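Local coordinates for protein glycoside Hydrolase (Bacteroides uniformis, PDB 5T99) that binds the inhibitor d-galacto-isofagomine and, as a family 2 glycoside hydrolase acting in agarose metabolism, probably cleaves galactosides, at residues E480-Y485 with N544-G549; I293-D298 with T444-C449; Q713-P718 with R736-D741. One frame throughout, in Å; residues are numbered along the deposited sequence.

Interaction 1 (E480-Y485 with N544-G549); sequences EVQRLY and NPRFMG
Two acceptors hold the amide nitrogen of Gln-482: Gln-482 NE2 lies 2.8 Å from Asn-544 OD1, a weak bond because its N-H...O angle is only 124°, and it also donates to the backbone O of Tyr-478, one turn back in the same helix. Asn-544 ND2 in turn donates to the backbone O of Phe-540, in helix 534-543. The site belongs to the TIM-barrel domain, where helix 478-484 packs against the loop that leads from helix 534-543 into strand 549-552. That loop starts with a type I beta turn, in which Phe-547 N bonds to Asn-544 O.

Gln-482 carries most of the contact. Its CG stands anti to the carbonyl carbon (chi1 -65°) and the chain is extended beyond it, which pushes the amide between Asn-544, Arg-546 and Phe-547. The two amide planes are 59° apart. Gln-482 CD meets the edge of the Phe-547 ring, lying in its plane, while Gln-482 OE1 rests 3.4 Å from Arg-546 CB. A water links the same oxygen to the turn, since it donates to Gln-482 OE1 and accepts from Arg-546 N, so both ends of the amide are engaged.

Arg-546 approaches Gln-482 from the opposite direction and bends at chi3; its NE forms a salt bridge with Asp-298. Deeper down, Val-481 CG1 touches the edge of the Phe-547 ring at CZ, 4.2 Å away, and that ring also stacks on Tyr-478. At the end of the helix a second water closes the contact, donating to Tyr-485 O at 2.6 Å and accepting from Arg-546 NH2 at 2.9 Å.

Interaction 2 (I293-D298 with T444-C449); sequences ICFTKD and TRPSTC. With EDO (1,2-ethanediol), chain J.
The Phe-295 ring and the Pro-446 pyrrolidine lie alongside each other, running opposite ways, Phe-295 CE2 coming obliquely to 3.6 Å from Pro-446 CB. The neighbouring Phe-295 CD2 reaches Pro-446 CG at 4.0 Å. The other flat group, the Arg-445 guanidinium, is met at its edge by a bound ethanediol, with a weak bond of 3.3 Å from Arg-445 NH2 to the diol O1; its firmer partner is Asp-442, through a salt bridge.

Ile-293 sets its CG1 between the backbone N and the carbonyl carbon (chi1 55°), and CD1 thereby comes down on the other segment. There Ile-293 CD1 lies 3.4 Å from Thr-444 O and also touches Arg-445 CG and Pro-446 CD. No hydrogen bond joins the segments, which meet by apolar packing. Without the Phe-295 ring, as with an alanine here, Pro-446 CB and CG would probably lose their aromatic partner and a gap would open beside them.

Strand 293-296 pairs antiparallel with strand 299-302, whose Phe-300 also packs on Ile-293 and Phe-295. This hairpin lies against the loop 444-446 that leads from helix 427-441 into barrel strand 447-451, with Ile-410 of strand 409-416 touching Ile-293 and Ile-468 of strand 468-472 touching Pro-446 and Phe-295.

Interaction 3 (Q713-P718 with R736-D741); sequences QIKLIP and RIEDRD
Gln-713 places its CG between its own backbone N and carbonyl carbon (chi1 51°) and then runs extended, carrying its amide past Glu-738 to Asp-739. On the facing strand, Arg-736 bends at chi3 (58°), which turns its guanidinium toward Glu-738. Both belong to an antiparallel strand pair, 713-718 with 730-738, in the family 2 C-terminal domain 5; strand 713-718 is an outermost strand of a four-stranded antiparallel sheet.

Register follows from the bridges: Gln-713 with Glu-738 and Lys-715 with Arg-736 are hydrogen-bonded pairs, and Ile-714 with Ile-737 is the non-hydrogen-bonded pair between them. Each hydrogen-bonded pair is joined in both directions, as by Glu-738 N to Gln-713 O at 2.8 Å and Arg-736 N to Lys-715 O at 3.0 Å. Ile-714 CA adds a CH...O contact to Arg-736 O.

Ile-714 and Ile-737 point to one face, where Ile-714 packs on Ala-814 of strand 814-821 in a second sheet, consistent with a beta sandwich. Gln-713, Lys-715, Arg-736 and Glu-738 share the other face. Here Arg-736 grips Glu-738 OE2 side-on from within the guanidinium plane, with Arg-736 NE at 2.8 Å and NH2 at 3.1 Å, both on the anti side of the carboxylate. The aliphatic part of Lys-715 lies across the same group, its CD 3.5 Å from Glu-738 OE2. A water accepts from Lys-715 NZ and donates to Glu-738 OE1, so the carboxylate is probably stabilised as an anion. Beyond the last bridge, Gln-713 NE2 donates to Asp-739 O at 2.7 Å, 159° at the hydrogen, in the plane of that carbonyl.

In the fold
From the N terminus, interaction 2 comes first and closes a loop of 145 intervening residues, joining the hairpin strand 293-296 to the entry of barrel strand 447-451. Interaction 1 follows, spanning 58 residues from helix 478-484 to the approach to strand 549-552, and interaction 3 comes last, a short 17-residue closure in the C-terminal domain. The three run in series; none nests in or crosses another. Interactions 1 and 2, with centres 15 Å apart, meet directly where Arg-546 forms a salt bridge with Asp-298, tying hairpin and barrel loop together. Interaction 3 stands apart, its nearest atoms about 33 Å from interaction 1 and about 34 Å from interaction 2.

Interaction 1 (E480-Y485 with N544-G549)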
loop_
_atom_site.group_PDB
_atom_site.type_symbol
_atom_site.label_atom_id
_atom_site.label_comp_id
_atom_site.label_asym_id
_atom_site.label_seq_id
_atom_site.Cartn_x
_atom_site.Cartn_y
_atom_site.Cartn_z
ATOM N N GLU A 480 1.463 -4.296 31.757
ATOM C CA GLU A 480 0.245 -4.610 32.517
ATOM C C GLU A 480 -0.659 -5.622 31.797
ATOM O O GLU A 480 -1.169 -6.545 32.433
ATOM C CB GLU A 480 -0.535 -3.331 32.869
ATOM C CG GLU A 480 -1.868 -3.589 33.561
ATOM C CD GLU A 480 -2.584 -2.325 33.990
ATOM O OE1 GLU A 480 -3.514 -1.894 33.276
ATOM O OE2 GLU A 480 -2.227 -1.774 35.049
ATOM N N VAL A 481 -0.864 -5.458 30.488
ATOM C CA VAL A 481 -1.748 -6.375 29.748
ATOM C C VAL A 481 -1.204 -7.803 29.716
ATOM O O VAL A 481 -1.988 -8.737 29.695
ATOM C CB VAL A 481 -2.068 -5.881 28.320
ATOM C CG1 VAL A 481 -0.895 -6.110 27.362
ATOM C CG2 VAL A 481 -3.339 -6.539 27.798
ATOM N N GLN A 482 0.124 -7.950 29.726
ATOM C CA GLN A 482 0.781 -9.266 29.841
ATOM C C GLN A 482 0.620 -9.912 31.234
ATOM O O GLN A 482 0.544 -11.134 31.335
ATOM C CB GLN A 482 2.277 -9.180 29.481
ATOM C CG GLN A 482 2.553 -8.804 28.038
ATOM C CD GLN A 482 4.036 -8.564 27.767
ATOM O OE1 GLN A 482 4.787 -9.501 27.448
ATOM N NE2 GLN A 482 4.463 -7.304 27.875
ATOM N N ARG A 483 0.602 -9.107 32.293
ATOM C CA ARG A 483 0.281 -9.598 33.638
ATOM C C ARG A 483 -1.159 -10.116 33.712
ATOM O O ARG A 483 -1.410 -11.211 34.222
ATOM C CB ARG A 483 0.444 -8.495 34.699
ATOM C CG ARG A 483 1.809 -8.408 35.355
ATOM C CD ARG A 483 1.762 -7.508 36.596
ATOM N NE ARG A 483 1.371 -6.112 36.309
ATOM C CZ ARG A 483 2.153 -5.174 35.744
ATOM N NH1 ARG A 483 3.400 -5.449 35.359
ATOM N NH2 ARG A 483 1.673 -3.943 35.537
ATOM N N LEU A 484 -2.091 -9.297 33.230
ATOM C CA LEU A 484 -3.519 -9.582 33.340
ATOM C C LEU A 484 -3.988 -10.677 32.384
ATOM O O LEU A 484 -4.894 -11.445 32.713
ATOM C CB LEU A 484 -4.343 -8.302 33.123
ATOM C CG LEU A 484 -4.110 -7.143 34.111
ATOM C CD1 LEU A 484 -4.857 -5.878 33.700
ATOM C CD2 LEU A 484 -4.489 -7.556 35.526
ATOM N N TYR A 485 -3.387 -10.737 31.195
ATOM C CA TYR A 485 -3.830 -11.645 30.134
ATOM C C TYR A 485 -2.593 -12.298 29.534
ATOM O O TYR A 485 -2.237 -12.024 28.398
ATOM C CB TYR A 485 -4.664 -10.884 29.089
ATOM C CG TYR A 485 -5.905 -10.269 29.687
ATOM C CD1 TYR A 485 -7.031 -11.043 29.922
ATOM C CD2 TYR A 485 -5.934 -8.920 30.081
ATOM C CE1 TYR A 485 -8.169 -10.493 30.505
ATOM C CE2 TYR A 485 -7.064 -8.364 30.670
ATOM C CZ TYR A 485 -8.177 -9.159 30.875
ATOM O OH TYR A 485 -9.306 -8.657 31.447
ATOM N N ASN A 544 9.590 -5.206 26.406
ATOM C CA ASN A 544 8.539 -6.226 26.268
ATOM C C ASN A 544 8.800 -7.105 25.026
ATOM O O ASN A 544 8.098 -6.984 24.010
ATOM C CB ASN A 544 7.159 -5.551 26.215
ATOM C CG ASN A 544 6.807 -4.818 27.515
ATOM O OD1 ASN A 544 6.414 -5.437 28.511
ATOM N ND2 ASN A 544 6.943 -3.493 27.508
ATOM N N PRO A 545 9.803 -8.013 25.113
ATOM C CA PRO A 545 10.202 -8.880 23.982
ATOM C C PRO A 545 9.116 -9.802 23.397
ATOM O O PRO A 545 9.245 -10.229 22.253
ATOM C CB PRO A 545 11.347 -9.731 24.561
ATOM C CG PRO A 545 11.227 -9.630 26.038
ATOM C CD PRO A 545 10.589 -8.308 26.332
ATOM N N ARG A 546 8.076 -10.111 24.172
ATOM C CA ARG A 546 6.950 -10.907 23.675
ATOM C C ARG A 546 6.163 -10.185 22.586
ATOM O O ARG A 546 5.579 -10.838 21.725
ATOM C CB ARG A 546 6.012 -11.334 24.825
ATOM C CG ARG A 546 6.639 -12.329 25.817
ATOM C CD ARG A 546 5.659 -12.842 26.877
ATOM N NE ARG A 546 4.408 -13.311 26.264
ATOM C CZ ARG A 546 3.163 -13.108 26.719
ATOM N NH1 ARG A 546 2.907 -12.452 27.850
ATOM N NH2 ARG A 546 2.139 -13.589 26.021
ATOM N N PHE A 547 6.126 -8.854 22.637
ATOM C CA PHE A 547 5.460 -8.080 21.592
ATOM C C PHE A 547 6.170 -8.323 20.256
ATOM O O PHE A 547 7.390 -8.223 20.164
ATOM C CB PHE A 547 5.364 -6.581 21.939
ATOM C CG PHE A 547 4.120 -6.222 22.711
ATOM C CD1 PHE A 547 3.158 -5.389 22.165
ATOM C CD2 PHE A 547 3.895 -6.757 23.987
ATOM C CE1 PHE A 547 2.003 -5.091 22.863
ATOM C CE2 PHE A 547 2.730 -6.458 24.695
ATOM C CZ PHE A 547 1.788 -5.623 24.128
ATOM N N MET A 548 5.382 -8.671 19.237
ATOM C CA MET A 548 5.909 -9.150 17.960
ATOM C C MET A 548 6.487 -8.027 17.124
ATOM O O MET A 548 7.266 -8.293 16.191
ATOM C CB MET A 548 4.815 -9.847 17.153
ATOM C CG MET A 548 4.230 -11.078 17.832
ATOM S SD MET A 548 2.783 -11.685 16.965
ATOM C CE MET A 548 2.224 -12.943 18.108
ATOM N N GLY A 549 6.081 -6.793 17.434
ATOM C CA GLY A 549 6.593 -5.594 16.768
ATOM C C GLY A 549 5.581 -4.457 16.763
ATOM O O GLY A 549 4.638 -4.445 17.560
HETATM O O HOH W 1 7.415 -9.228 26.888
HETATM O O HOH W 2 0.028 -11.873 27.035
#

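Interaction 2 (I293-D298 with T444-C449)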
loop_
_atom_site.group_PDB
_atom_site.type_symbol
_atom_site.label_atom_id
_atom_site.label_comp_id
_atom_site.label_asym_id
_atom_site.label_seq_id
_atom_site.Cartn_x
_atom_site.Cartn_y
_atom_site.Cartn_z
ATOM N N ILE A 293 4.415 -20.351 8.431
ATOM C CA ILE A 293 4.224 -19.365 9.485
ATOM C C ILE A 293 3.643 -20.042 10.707
ATOM O O ILE A 293 2.960 -21.052 10.621
ATOM C CB ILE A 293 3.349 -18.163 9.054
ATOM C CG1 ILE A 293 1.988 -18.614 8.510
ATOM C CG2 ILE A 293 4.100 -17.303 8.042
ATOM C CD1 ILE A 293 0.925 -17.545 8.598
ATOM N N CYS A 294 3.919 -19.453 11.851
ATOM C CA CYS A 294 3.584 -20.057 13.124
ATOM C C CYS A 294 3.607 -18.942 14.164
ATOM O O CYS A 294 4.371 -17.995 14.034
ATOM C CB CYS A 294 4.623 -21.140 13.452
ATOM S SG CYS A 294 4.090 -22.300 14.710
ATOM N N PHE A 295 2.759 -19.037 15.180
ATOM C CA PHE A 295 2.787 -18.073 16.270
ATOM C C PHE A 295 2.496 -18.784 17.591
ATOM O O PHE A 295 1.777 -19.789 17.634
ATOM C CB PHE A 295 1.782 -16.936 16.014
ATOM C CG PHE A 295 0.356 -17.368 16.144
ATOM C CD1 PHE A 295 -0.303 -17.273 17.363
ATOM C CD2 PHE A 295 -0.309 -17.936 15.065
ATOM C CE1 PHE A 295 -1.614 -17.722 17.495
ATOM C CE2 PHE A 295 -1.623 -18.377 15.191
ATOM C CZ PHE A 295 -2.273 -18.267 16.407
ATOM N N THR A 296 3.085 -18.257 18.655
ATOM C CA THR A 296 2.735 -18.623 20.023
ATOM C C THR A 296 2.423 -17.340 20.775
ATOM O O THR A 296 2.513 -16.234 20.218
ATOM C CB THR A 296 3.897 -19.341 20.714
ATOM O OG1 THR A 296 4.956 -18.408 20.991
ATOM C CG2 THR A 296 4.422 -20.480 19.819
ATOM N N LYS A 297 2.081 -17.476 22.048
ATOM C CA LYS A 297 1.938 -16.302 22.920
ATOM C C LYS A 297 3.236 -15.449 23.009
ATOM O O LYS A 297 3.173 -14.268 23.354
ATOM C CB LYS A 297 1.469 -16.743 24.318
ATOM C CG LYS A 297 2.508 -17.519 25.111
ATOM C CD LYS A 297 1.922 -18.166 26.354
ATOM C CE LYS A 297 3.032 -18.695 27.269
ATOM N NZ LYS A 297 3.958 -17.617 27.758
ATOM N N ASP A 298 4.394 -16.053 22.702
ATOM C CA ASP A 298 5.710 -15.400 22.834
ATOM C C ASP A 298 6.302 -14.814 21.568
ATOM O O ASP A 298 7.354 -14.183 21.630
ATOM C CB ASP A 298 6.707 -16.370 23.462
ATOM C CG ASP A 298 6.356 -16.704 24.906
ATOM O OD1 ASP A 298 5.731 -15.865 25.609
ATOM O OD2 ASP A 298 6.708 -17.820 25.336
ATOM N N THR A 444 -4.943 -21.285 7.712
ATOM C CA THR A 444 -3.470 -21.217 7.578
ATOM C C THR A 444 -2.862 -19.869 7.982
ATOM O O THR A 444 -1.635 -19.694 7.897
ATOM C CB THR A 444 -2.993 -21.525 6.136
ATOM O OG1 THR A 444 -3.253 -20.404 5.286
ATOM C CG2 THR A 444 -3.676 -22.771 5.585
ATOM N N ARG A 445 -3.714 -18.923 8.380
ATOM C CA ARG A 445 -3.294 -17.589 8.788
ATOM C C ARG A 445 -4.152 -17.139 9.958
ATOM O O ARG A 445 -5.367 -17.324 9.926
ATOM C CB ARG A 445 -3.484 -16.604 7.641
ATOM C CG ARG A 445 -2.557 -16.813 6.451
ATOM C CD ARG A 445 -2.826 -15.756 5.390
ATOM N NE ARG A 445 -2.064 -15.957 4.159
ATOM C CZ ARG A 445 -2.359 -16.820 3.187
ATOM N NH1 ARG A 445 -3.416 -17.622 3.258
ATOM N NH2 ARG A 445 -1.565 -16.886 2.117
ATOM N N PRO A 446 -3.531 -16.551 10.996
ATOM C CA PRO A 446 -4.311 -16.103 12.154
ATOM C C PRO A 446 -5.156 -14.866 11.905
ATOM O O PRO A 446 -4.820 -14.048 11.048
ATOM C CB PRO A 446 -3.237 -15.790 13.198
ATOM C CG PRO A 446 -2.020 -15.498 12.403
ATOM C CD PRO A 446 -2.081 -16.460 11.268
ATOM N N SER A 447 -6.255 -14.753 12.654
ATOM C CA SER A 447 -7.040 -13.529 12.711
ATOM C C SER A 447 -6.415 -12.564 13.712
ATOM O O SER A 447 -5.738 -12.967 14.654
ATOM C CB SER A 447 -8.467 -13.839 13.141
ATOM O OG SER A 447 -8.506 -14.406 14.441
ATOM N N THR A 448 -6.669 -11.281 13.510
ATOM C CA THR A 448 -6.214 -10.252 14.426
ATOM C C THR A 448 -7.178 -9.069 14.369
ATOM O O THR A 448 -8.157 -9.082 13.610
ATOM C CB THR A 448 -4.765 -9.828 14.080
ATOM O OG1 THR A 448 -4.217 -8.980 15.103
ATOM C CG2 THR A 448 -4.720 -9.114 12.741
ATOM N N CYS A 449 -6.889 -8.055 15.183
ATOM C CA CYS A 449 -7.707 -6.853 15.271
ATOM C C CYS A 449 -6.882 -5.767 15.950
ATOM O O CYS A 449 -5.991 -6.073 16.753
ATOM C CB CYS A 449 -8.995 -7.144 16.062
ATOM S SG CYS A 449 -10.305 -5.905 15.910
HETATM C C1 EDO J . 0.062 -19.607 0.675
HETATM O O1 EDO J . -1.378 -19.746 0.564
HETATM C C2 EDO J . 0.795 -19.947 -0.628
HETATM O O2 EDO J . 1.497 -18.815 -1.186
#

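Interaction 3 (Q713-P718 with R736-D741)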
loop_
_atom_site.group_PDB
_atom_site.type_symbol
_atom_site.label_atom_id
_atom_site.label_comp_id
_atom_site.label_asym_id
_atom_site.label_seq_id
_atom_site.Cartn_x
_atom_site.Cartn_y
_atom_site.Cartn_z
ATOM N N GLN A 713 19.659 28.131 -9.007
ATOM C CA GLN A 713 19.498 27.090 -10.039
ATOM C C GLN A 713 18.591 25.923 -9.643
ATOM O O GLN A 713 18.386 25.632 -8.456
ATOM C CB GLN A 713 20.873 26.543 -10.424
ATOM C CG GLN A 713 21.717 26.104 -9.229
ATOM C CD GLN A 713 23.068 25.530 -9.623
ATOM O OE1 GLN A 713 23.277 25.132 -10.767
ATOM N NE2 GLN A 713 23.993 25.487 -8.670
ATOM N N ILE A 714 18.077 25.249 -10.665
ATOM C CA ILE A 714 17.245 24.059 -10.503
ATOM C C ILE A 714 18.073 22.830 -10.895
ATOM O O ILE A 714 18.741 22.847 -11.932
ATOM C CB ILE A 714 15.977 24.118 -11.391
ATOM C CG1 ILE A 714 15.244 25.469 -11.233
ATOM C CG2 ILE A 714 15.047 22.938 -11.072
ATOM C CD1 ILE A 714 14.172 25.718 -12.275
ATOM N N LYS A 715 18.039 21.783 -10.064
ATOM C CA LYS A 715 18.622 20.484 -10.422
ATOM C C LYS A 715 17.491 19.468 -10.501
ATOM O O LYS A 715 16.564 19.513 -9.691
ATOM C CB LYS A 715 19.686 20.050 -9.409
ATOM C CG LYS A 715 20.802 19.200 -10.023
ATOM C CD LYS A 715 21.615 18.441 -8.964
ATOM C CE LYS A 715 22.641 17.474 -9.568
ATOM N NZ LYS A 715 23.998 18.075 -9.757
ATOM N N LEU A 716 17.557 18.579 -11.493
ATOM C CA LEU A 716 16.546 17.529 -11.699
ATOM C C LEU A 716 17.184 16.162 -11.507
ATOM O O LEU A 716 18.204 15.876 -12.126
ATOM C CB LEU A 716 15.941 17.608 -13.106
ATOM C CG LEU A 716 15.224 18.902 -13.474
ATOM C CD1 LEU A 716 14.841 18.889 -14.947
ATOM C CD2 LEU A 716 13.990 19.136 -12.616
ATOM N N ILE A 717 16.580 15.327 -10.661
ATOM C CA ILE A 717 17.097 13.970 -10.391
ATOM C C ILE A 717 15.995 12.909 -10.589
ATOM O O ILE A 717 15.200 12.654 -9.679
ATOM C CB ILE A 717 17.732 13.860 -8.985
ATOM C CG1 ILE A 717 18.683 15.041 -8.750
ATOM C CG2 ILE A 717 18.469 12.528 -8.830
ATOM C CD1 ILE A 717 19.477 14.951 -7.466
ATOM N N PRO A 718 15.940 12.299 -11.790
ATOM C CA PRO A 718 15.034 11.172 -12.003
ATOM C C PRO A 718 15.457 9.966 -11.178
ATOM O O PRO A 718 16.657 9.677 -11.089
ATOM C CB PRO A 718 15.183 10.869 -13.503
ATOM C CG PRO A 718 15.829 12.083 -14.095
ATOM C CD PRO A 718 16.708 12.607 -13.012
ATOM N N ARG A 736 15.178 20.065 -7.080
ATOM C CA ARG A 736 15.915 20.760 -6.024
ATOM C C ARG A 736 16.094 22.233 -6.383
ATOM O O ARG A 736 16.339 22.560 -7.546
ATOM C CB ARG A 736 17.290 20.117 -5.834
ATOM C CG ARG A 736 17.247 18.761 -5.150
ATOM C CD ARG A 736 18.568 18.036 -5.311
ATOM N NE ARG A 736 19.711 18.786 -4.785
ATOM C CZ ARG A 736 20.071 18.852 -3.500
ATOM N NH1 ARG A 736 19.367 18.231 -2.552
ATOM N NH2 ARG A 736 21.153 19.556 -3.152
ATOM N N ILE A 737 15.964 23.106 -5.383
ATOM C CA ILE A 737 16.295 24.517 -5.536
ATOM C C ILE A 737 17.653 24.695 -4.876
ATOM O O ILE A 737 17.777 24.563 -3.652
ATOM C CB ILE A 737 15.244 25.459 -4.897
ATOM C CG1 ILE A 737 13.832 25.169 -5.424
ATOM C CG2 ILE A 737 15.597 26.917 -5.157
ATOM C CD1 ILE A 737 13.659 25.321 -6.929
ATOM N N GLU A 738 18.665 24.978 -5.698
ATOM C CA GLU A 738 20.054 25.096 -5.234
ATOM C C GLU A 738 20.601 26.529 -5.340
ATOM O O GLU A 738 20.152 27.327 -6.170
ATOM C CB GLU A 738 20.955 24.128 -6.016
ATOM C CG GLU A 738 20.849 22.682 -5.550
ATOM C CD GLU A 738 21.573 21.678 -6.449
ATOM O OE1 GLU A 738 22.186 22.074 -7.470
ATOM O OE2 GLU A 738 21.527 20.468 -6.120
ATOM N N ASP A 739 21.576 26.839 -4.490
ATOM C CA ASP A 739 22.336 28.086 -4.604
ATOM C C ASP A 739 23.403 27.979 -5.721
ATOM O O ASP A 739 23.442 26.976 -6.442
ATOM C CB ASP A 739 22.911 28.511 -3.234
ATOM C CG ASP A 739 24.056 27.631 -2.744
ATOM O OD1 ASP A 739 24.617 26.816 -3.510
ATOM O OD2 ASP A 739 24.400 27.784 -1.556
ATOM N N ARG A 740 24.242 29.010 -5.870
ATOM C CA ARG A 740 25.265 29.069 -6.939
ATOM C C ARG A 740 26.290 27.920 -6.889
ATOM O O ARG A 740 26.784 27.494 -7.930
ATOM C CB ARG A 740 25.996 30.424 -6.911
ATOM C CG ARG A 740 26.917 30.622 -5.702
ATOM C CD ARG A 740 26.957 32.064 -5.198
ATOM N NE ARG A 740 27.390 33.021 -6.221
ATOM C CZ ARG A 740 27.504 34.341 -6.033
ATOM N NH1 ARG A 740 27.226 34.891 -4.850
ATOM N NH2 ARG A 740 27.904 35.123 -7.037
ATOM N N ASP A 741 26.583 27.423 -5.684
ATOM C CA ASP A 741 27.530 26.309 -5.478
ATOM C C ASP A 741 26.898 24.905 -5.439
ATOM O O ASP A 741 27.607 23.926 -5.201
ATOM C CB ASP A 741 28.316 26.534 -4.178
ATOM C CG ASP A 741 29.099 27.825 -4.188
ATOM O OD1 ASP A 741 29.669 28.184 -5.246
ATOM O OD2 ASP A 741 29.149 28.477 -3.127
HETATM O O HOH W 3 23.887 20.881 -9.219
#